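Local coordinates for interferon-activable protein 202 (PDB 4L5R) that binds double-stranded DNA without sequence specificity through its first HIN-200 domain and restrains inflammation by preventing activation of the AIM2 inflammasome, at residues Thr25-His39 / Val51-Thr63. Numbering follows the deposited sequence.
Sequences TEPFNYKEGKENMFH and VKVFNMDLKEKFT. With NA (sodium ion), chain D; nucleotides of chain B.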
# COMPACT_ATOMS: atom_id res chain seq x y z
N THR A 25 -4.23 -0.07 7.53
CA THR A 25 -3.91 -1.38 8.10
C THR A 25 -3.46 -1.21 9.53
O THR A 25 -3.23 -0.09 10.00
CB THR A 25 -2.79 -2.07 7.31
OG1 THR A 25 -1.54 -1.39 7.53
CG2 THR A 25 -3.11 -2.12 5.80
N GLU A 26 -3.32 -2.33 10.25
CA GLU A 26 -2.66 -2.29 11.53
C GLU A 26 -1.19 -2.01 11.27
O GLU A 26 -0.70 -2.26 10.16
CB GLU A 26 -2.82 -3.64 12.25
CG GLU A 26 -2.31 -4.81 11.43
CD GLU A 26 -2.84 -6.15 11.89
OE1 GLU A 26 -3.50 -6.84 11.08
OE2 GLU A 26 -2.60 -6.52 13.06
N PRO A 27 -0.48 -1.52 12.28
CA PRO A 27 0.97 -1.36 12.21
C PRO A 27 1.65 -2.72 12.16
O PRO A 27 1.08 -3.70 12.62
CB PRO A 27 1.31 -0.64 13.52
CG PRO A 27 0.03 0.00 13.93
CD PRO A 27 -1.04 -0.92 13.51
N PHE A 28 2.86 -2.77 11.62
CA PHE A 28 3.60 -4.01 11.57
C PHE A 28 5.07 -3.65 11.49
O PHE A 28 5.43 -2.57 11.03
CB PHE A 28 3.17 -4.89 10.38
CG PHE A 28 3.32 -4.23 9.04
CD1 PHE A 28 2.33 -3.39 8.53
CD2 PHE A 28 4.47 -4.42 8.29
CE1 PHE A 28 2.48 -2.78 7.30
CE2 PHE A 28 4.62 -3.81 7.04
CZ PHE A 28 3.64 -2.98 6.55
N ASN A 29 5.92 -4.55 11.99
CA ASN A 29 7.36 -4.38 11.89
C ASN A 29 7.89 -4.76 10.50
O ASN A 29 7.39 -5.69 9.87
CB ASN A 29 8.07 -5.18 12.98
CG ASN A 29 7.78 -4.65 14.37
OD1 ASN A 29 7.19 -3.58 14.54
ND2 ASN A 29 8.22 -5.39 15.39
N TYR A 30 8.91 -4.05 10.04
CA TYR A 30 9.60 -4.42 8.81
C TYR A 30 11.09 -4.14 9.01
O TYR A 30 11.52 -3.78 10.11
CB TYR A 30 9.00 -3.68 7.60
CG TYR A 30 9.33 -2.21 7.60
CD1 TYR A 30 8.69 -1.33 8.46
CD2 TYR A 30 10.32 -1.70 6.76
CE1 TYR A 30 9.01 0.02 8.48
CE2 TYR A 30 10.65 -0.37 6.77
CZ TYR A 30 10.00 0.49 7.63
OH TYR A 30 10.35 1.81 7.63
N LYS A 31 11.90 -4.33 7.96
CA LYS A 31 13.35 -4.15 8.08
C LYS A 31 13.95 -5.04 9.18
O LYS A 31 14.72 -4.57 10.03
CB LYS A 31 13.68 -2.67 8.34
CG LYS A 31 15.01 -2.23 7.73
CD LYS A 31 15.25 -0.74 7.92
CE LYS A 31 16.65 -0.34 7.43
NZ LYS A 31 17.04 1.04 7.87
N GLU A 32 13.59 -6.32 9.15
CA GLU A 32 14.07 -7.30 10.12
C GLU A 32 13.84 -6.87 11.57
O GLU A 32 14.75 -6.95 12.40
CB GLU A 32 15.55 -7.62 9.89
CG GLU A 32 15.83 -8.30 8.56
N GLY A 33 12.63 -6.42 11.86
CA GLY A 33 12.23 -6.08 13.22
C GLY A 33 12.67 -4.72 13.73
O GLY A 33 12.41 -4.39 14.89
N LYS A 34 13.32 -3.92 12.88
CA LYS A 34 13.92 -2.67 13.33
C LYS A 34 13.02 -1.43 13.21
O LYS A 34 13.27 -0.43 13.86
CB LYS A 34 15.23 -2.42 12.57
CG LYS A 34 16.31 -3.47 12.79
CD LYS A 34 17.65 -2.96 12.27
CE LYS A 34 18.28 -3.94 11.29
NZ LYS A 34 17.45 -4.15 10.07
N GLU A 35 12.00 -1.49 12.36
CA GLU A 35 11.11 -0.34 12.18
C GLU A 35 9.65 -0.78 12.12
O GLU A 35 9.37 -1.96 11.92
CB GLU A 35 11.47 0.42 10.90
CG GLU A 35 12.93 0.81 10.79
CD GLU A 35 13.28 2.02 11.65
OE1 GLU A 35 14.48 2.17 11.97
OE2 GLU A 35 12.37 2.81 11.99
N ASN A 36 8.72 0.17 12.27
CA ASN A 36 7.31 -0.14 12.04
C ASN A 36 6.64 0.81 11.05
O ASN A 36 7.18 1.86 10.73
CB ASN A 36 6.52 -0.21 13.36
CG ASN A 36 6.76 0.98 14.25
OD1 ASN A 36 6.88 2.11 13.78
ND2 ASN A 36 6.85 0.73 15.56
N MET A 37 5.47 0.42 10.55
CA MET A 37 4.74 1.25 9.59
C MET A 37 3.32 0.73 9.46
O MET A 37 2.99 -0.34 9.99
CB MET A 37 5.42 1.20 8.22
CG MET A 37 5.36 -0.18 7.55
SD MET A 37 6.03 -0.19 5.86
CE MET A 37 4.70 0.64 4.98
N PHE A 38 2.47 1.48 8.76
CA PHE A 38 1.19 0.94 8.38
C PHE A 38 0.84 1.51 7.00
O PHE A 38 1.37 2.56 6.62
CB PHE A 38 0.08 1.16 9.43
CG PHE A 38 -0.27 2.62 9.70
CD1 PHE A 38 -1.22 3.27 8.93
CD2 PHE A 38 0.30 3.30 10.76
CE1 PHE A 38 -1.57 4.61 9.18
CE2 PHE A 38 -0.04 4.63 11.03
CZ PHE A 38 -0.98 5.28 10.23
N HIS A 39 0.02 0.78 6.26
CA HIS A 39 -0.46 1.25 4.97
C HIS A 39 -1.79 1.97 5.12
O HIS A 39 -2.56 1.67 6.01
CB HIS A 39 -0.67 0.07 4.02
CG HIS A 39 0.60 -0.61 3.63
ND1 HIS A 39 1.48 -0.06 2.72
CD2 HIS A 39 1.15 -1.77 4.04
CE1 HIS A 39 2.52 -0.87 2.59
NE2 HIS A 39 2.34 -1.91 3.38
N VAL A 51 -0.71 5.31 0.79
CA VAL A 51 0.08 6.03 1.76
C VAL A 51 0.85 5.01 2.59
O VAL A 51 0.32 3.94 2.94
CB VAL A 51 -0.84 6.84 2.71
CG1 VAL A 51 0.01 7.74 3.65
CG2 VAL A 51 -1.87 7.65 1.92
N LYS A 52 2.12 5.32 2.86
CA LYS A 52 2.91 4.55 3.82
C LYS A 52 3.22 5.47 4.98
O LYS A 52 3.79 6.56 4.79
CB LYS A 52 4.20 4.04 3.19
CG LYS A 52 3.98 2.97 2.10
CD LYS A 52 5.24 2.74 1.27
CE LYS A 52 5.02 1.61 0.26
NZ LYS A 52 6.27 1.31 -0.48
N VAL A 53 2.86 5.03 6.18
CA VAL A 53 2.99 5.88 7.36
C VAL A 53 3.99 5.23 8.32
O VAL A 53 3.87 4.05 8.64
CB VAL A 53 1.63 6.09 8.05
CG1 VAL A 53 1.77 7.07 9.23
CG2 VAL A 53 0.57 6.60 7.05
N PHE A 54 4.99 5.99 8.74
CA PHE A 54 6.10 5.45 9.53
C PHE A 54 6.06 5.95 10.95
O PHE A 54 6.77 5.45 11.82
CB PHE A 54 7.43 5.80 8.88
CG PHE A 54 7.56 5.23 7.50
CD1 PHE A 54 7.80 3.88 7.33
CD2 PHE A 54 7.37 6.02 6.38
CE1 PHE A 54 7.87 3.32 6.06
CE2 PHE A 54 7.45 5.47 5.10
CZ PHE A 54 7.70 4.13 4.94
N ASN A 55 5.21 6.93 11.20
CA ASN A 55 5.11 7.51 12.52
C ASN A 55 3.90 6.93 13.24
O ASN A 55 2.77 7.27 12.90
CB ASN A 55 5.01 9.02 12.41
CG ASN A 55 4.89 9.69 13.76
OD1 ASN A 55 4.93 9.02 14.79
ND2 ASN A 55 4.76 11.02 13.77
N MET A 56 4.13 6.04 14.20
CA MET A 56 3.02 5.34 14.86
C MET A 56 2.07 6.26 15.63
O MET A 56 0.91 5.91 15.86
CB MET A 56 3.54 4.23 15.81
CG MET A 56 4.20 3.08 15.10
SD MET A 56 3.15 2.37 13.81
CE MET A 56 3.76 3.20 12.35
N ASP A 57 2.56 7.44 16.01
CA ASP A 57 1.72 8.47 16.62
C ASP A 57 0.54 8.87 15.73
O ASP A 57 -0.43 9.44 16.20
CB ASP A 57 2.54 9.71 16.94
CG ASP A 57 3.50 9.49 18.10
OD1 ASP A 57 3.32 8.50 18.85
OD2 ASP A 57 4.43 10.31 18.26
N LEU A 58 0.62 8.55 14.44
CA LEU A 58 -0.43 8.94 13.52
C LEU A 58 -1.52 7.88 13.37
O LEU A 58 -2.54 8.13 12.73
CB LEU A 58 0.16 9.25 12.15
CG LEU A 58 1.28 10.29 12.14
CD1 LEU A 58 1.82 10.43 10.72
CD2 LEU A 58 0.78 11.65 12.68
N LYS A 59 -1.31 6.70 13.94
CA LYS A 59 -2.25 5.61 13.72
C LYS A 59 -3.65 6.04 14.16
O LYS A 59 -4.63 5.81 13.46
CB LYS A 59 -1.77 4.31 14.41
CG LYS A 59 -2.71 3.10 14.28
CD LYS A 59 -3.06 2.75 12.83
CE LYS A 59 -4.07 1.60 12.80
NZ LYS A 59 -4.74 1.39 11.49
N GLU A 60 -3.73 6.72 15.30
CA GLU A 60 -5.02 7.17 15.81
C GLU A 60 -5.68 8.23 14.92
O GLU A 60 -6.90 8.39 14.95
CB GLU A 60 -4.87 7.68 17.26
CG GLU A 60 -3.99 8.91 17.38
CD GLU A 60 -3.66 9.26 18.83
OE1 GLU A 60 -4.30 8.69 19.74
OE2 GLU A 60 -2.76 10.10 19.05
N LYS A 61 -4.88 8.93 14.12
CA LYS A 61 -5.40 9.96 13.23
C LYS A 61 -5.93 9.41 11.91
O LYS A 61 -6.75 10.04 11.25
CB LYS A 61 -4.33 11.02 12.95
CG LYS A 61 -4.08 11.97 14.13
CD LYS A 61 -2.88 12.87 13.91
CE LYS A 61 -2.64 13.79 15.11
NZ LYS A 61 -3.64 14.90 15.17
N PHE A 62 -5.47 8.23 11.52
CA PHE A 62 -5.91 7.65 10.25
C PHE A 62 -7.19 6.84 10.41
O PHE A 62 -7.21 5.62 10.26
CB PHE A 62 -4.79 6.85 9.59
CG PHE A 62 -3.88 7.70 8.76
CD1 PHE A 62 -2.95 8.53 9.36
CD2 PHE A 62 -3.97 7.68 7.37
CE1 PHE A 62 -2.12 9.34 8.58
CE2 PHE A 62 -3.14 8.47 6.59
CZ PHE A 62 -2.21 9.30 7.19
N THR A 63 -8.27 7.56 10.73
CA THR A 63 -9.58 6.96 10.99
C THR A 63 -10.47 7.05 9.75
O THR A 63 -10.56 8.11 9.12
CB THR A 63 -10.28 7.70 12.15
OG1 THR A 63 -9.47 7.60 13.34
CG2 THR A 63 -11.66 7.11 12.41
NA NA D . 8.97 3.66 11.89
P DT B 5 15.77 -1.63 3.61
OP1 DT B 5 14.57 -1.00 4.22
OP2 DT B 5 16.12 -3.04 3.94
O5' DT B 5 15.68 -1.56 2.02
C5' DT B 5 15.59 -0.30 1.37
C4' DT B 5 15.73 -0.48 -0.13
O4' DT B 5 17.12 -0.69 -0.49
C3' DT B 5 14.95 -1.66 -0.71
O3' DT B 5 13.85 -1.11 -1.45
C2' DT B 5 15.96 -2.40 -1.59
C1' DT B 5 17.09 -1.39 -1.71
N1 DT B 5 18.44 -1.96 -1.99
C2 DT B 5 19.12 -1.50 -3.09
O2 DT B 5 18.68 -0.65 -3.85
N3 DT B 5 20.35 -2.07 -3.26
C4 DT B 5 20.97 -3.04 -2.50
O4 DT B 5 22.09 -3.48 -2.79
C5 DT B 5 20.20 -3.48 -1.36
C7 DT B 5 20.75 -4.53 -0.44
C6 DT B 5 18.99 -2.93 -1.16
O HOH W 1 0.55 1.96 1.10
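The ring of F38 is sandwiched between V53 and K59. V53 CB sits on one face, 3.7 Å from the F38 ring centroid and offset toward its rim, while the aliphatic CD of K59 lies over the centre of the opposite face; both are CH-pi contacts. F62 completes the nest in a T-shaped stack, taking the edge of F38 against its own face with the planes at 74°. F38 reaches this site with CG between the backbone N and the carbonyl carbon (chi1 64°), which lays the ring alongside V53. F38 and V53 form a hydrogen-bonded antiparallel pair, F38 N to V53 O and V53 N to F38 O each at 2.9 Å.

A bend at chi2 (55°) carries the K59 chain on so that NZ donates to T25 O at 2.6 Å, from above the carbonyl plane. M56, bent at chi2 and chi3, puts SD 3.5 Å from P27 CB, with CE approaching F38 CD2 obliquely.

On the other side of the sheet, M37 and F54 run side by side, M37 SD making an oblique Met-aromatic contact with the F54 ring. M37 CE lies over one face of the H39 imidazole, while a water at the ring's edge links H39 ND1 to V51 O; NE2 is held by H192 O. Where the pairing ends, N36 O and F54 O each bind the sodium ion at 2.8 Å.

This hairpin of strands 35-43 and 48-53 lies in the first of the two OB folds of this HIN-200 domain; residues 37-44 are required for homomultimerization and H39 mediates interaction with TP53BP1. F38 is held over its two faces by V53 and the K59 methylenes and at its edge by F62, whereas the K59 ammonium and the sodium ion probably polarise the carbonyls of T25, N36 and F54.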